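Local atomic coordinates of 1-deoxy-D-xylulose 5-phosphate reductoisomerase (Zymomonas mobilis, PDB entry 1R0K), a protein that catalyses the NADPH-dependent rearrangement and reduction of 1-deoxy-D-xylulose 5-phosphate to 2-C-methyl-D-erythritol 4-phosphate, a step of isoprenoid biosynthesis that requires a divalent metal. Residues B[329-334]-B[378-383]. Numbering follows the deposited sequence.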
# COMPACT_ATOMS: atom_id res chain seq x y z
N ASN B 329 -33.77 -1.98 -4.56
CA ASN B 329 -33.02 -1.29 -5.60
C ASN B 329 -33.18 -2.01 -6.95
O ASN B 329 -33.28 -1.37 -7.99
CB ASN B 329 -31.54 -1.20 -5.22
CG ASN B 329 -30.74 -0.36 -6.20
OD1 ASN B 329 -31.02 0.83 -6.38
ND2 ASN B 329 -29.75 -0.97 -6.84
N GLU B 330 -33.20 -3.34 -6.92
CA GLU B 330 -33.37 -4.11 -8.15
C GLU B 330 -34.66 -3.71 -8.85
O GLU B 330 -34.68 -3.48 -10.06
CB GLU B 330 -33.41 -5.61 -7.84
CG GLU B 330 -32.07 -6.20 -7.41
CD GLU B 330 -31.16 -6.52 -8.59
OE1 GLU B 330 -31.45 -6.09 -9.73
OE2 GLU B 330 -30.14 -7.21 -8.36
N ILE B 331 -35.74 -3.63 -8.07
CA ILE B 331 -37.05 -3.26 -8.59
C ILE B 331 -37.07 -1.82 -9.06
O ILE B 331 -37.54 -1.53 -10.16
CB ILE B 331 -38.14 -3.44 -7.49
CG1 ILE B 331 -38.28 -4.91 -7.14
CG2 ILE B 331 -39.48 -2.88 -7.97
CD1 ILE B 331 -38.83 -5.75 -8.28
N ALA B 332 -36.56 -0.92 -8.23
CA ALA B 332 -36.54 0.50 -8.56
C ALA B 332 -35.75 0.79 -9.83
O ALA B 332 -36.21 1.54 -10.69
CB ALA B 332 -35.97 1.30 -7.39
N VAL B 333 -34.57 0.20 -9.95
CA VAL B 333 -33.74 0.40 -11.14
C VAL B 333 -34.48 -0.09 -12.39
O VAL B 333 -34.55 0.62 -13.40
CB VAL B 333 -32.39 -0.35 -11.01
CG1 VAL B 333 -31.64 -0.34 -12.33
CG2 VAL B 333 -31.54 0.32 -9.93
N ALA B 334 -35.06 -1.28 -12.32
CA ALA B 334 -35.80 -1.84 -13.44
C ALA B 334 -36.96 -0.93 -13.82
O ALA B 334 -37.26 -0.74 -15.00
CB ALA B 334 -36.32 -3.24 -13.09
N GLN B 378 -42.95 -5.58 -2.14
CA GLN B 378 -43.28 -4.35 -1.41
C GLN B 378 -42.78 -3.11 -2.16
O GLN B 378 -43.47 -2.09 -2.23
CB GLN B 378 -42.64 -4.39 -0.02
CG GLN B 378 -43.13 -5.53 0.84
CD GLN B 378 -44.35 -5.15 1.64
OE1 GLN B 378 -45.36 -4.68 1.09
NE2 GLN B 378 -44.28 -5.34 2.95
N ALA B 379 -41.58 -3.20 -2.71
CA ALA B 379 -41.00 -2.09 -3.46
C ALA B 379 -41.87 -1.80 -4.68
O ALA B 379 -42.19 -0.64 -4.96
CB ALA B 379 -39.57 -2.43 -3.90
N ALA B 380 -42.25 -2.85 -5.40
CA ALA B 380 -43.08 -2.71 -6.59
C ALA B 380 -44.40 -2.03 -6.24
O ALA B 380 -44.88 -1.17 -6.98
CB ALA B 380 -43.35 -4.08 -7.22
N ALA B 381 -44.99 -2.43 -5.11
CA ALA B 381 -46.26 -1.86 -4.67
C ALA B 381 -46.08 -0.37 -4.41
O ALA B 381 -46.92 0.43 -4.79
CB ALA B 381 -46.74 -2.56 -3.41
N LEU B 382 -44.97 -0.02 -3.77
CA LEU B 382 -44.66 1.38 -3.46
C LEU B 382 -44.33 2.17 -4.72
O LEU B 382 -44.73 3.32 -4.87
CB LEU B 382 -43.48 1.45 -2.49
CG LEU B 382 -43.74 0.91 -1.08
CD1 LEU B 382 -42.43 0.68 -0.35
CD2 LEU B 382 -44.62 1.89 -0.31
N MET B 383 -43.61 1.52 -5.63
CA MET B 383 -43.20 2.14 -6.89
C MET B 383 -44.40 2.55 -7.73
O MET B 383 -44.37 3.60 -8.39
CB MET B 383 -42.30 1.16 -7.66
CG MET B 383 -41.78 1.65 -9.00
SD MET B 383 -42.95 1.36 -10.35
CE MET B 383 -42.51 -0.32 -10.84
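Ile331, on helix 321-337, sets its branched side chain against Ala379 and Ala380 of helix 365-385, and nearly all of the contact runs through this one residue. Its CA lies 6.4 Å from the CA of Ala380, a separation consistent with the small side chains of the two alanines. The contact begins at the branch point: Ile331 CB faces the methyl of Ala379, CB to CB 4.0 Å. From there the two arms part. With chi1 at -66°, CG1 lies beside the backbone N and CG2, the shorter arm, stands anti to it. Ile331 CG2 lies against the backbone of Ala380, 3.8 Å from its N and 3.9 Å from its CA. The Ala380 methyl completes the seat, 4.1 Å from Ile331 CG2, and Ala379 CB is equally far from CG2. The longer arm takes less part. Ile331 CG1 stands 4.3 Å from Ala379 CB, and the terminal CD1 passes more loosely, 4.9 Å from Ala380 CB. Met383, one turn beyond Ala379, points its CB toward helix 321-337 and touches Ala335 there, and Lys340 and Ile341 in the following loop. Ala379 also touches Ala328 and Thr353, the latter on helix 345-356, which places its methyl at a junction of three helices in the C-terminal helical domain. The meeting atoms are aliphatic carbons, apart from one helical amide N, so this patch joins the two helices by van der Waals contact and the burial of apolar surface, and gives the pair no directional polar bond.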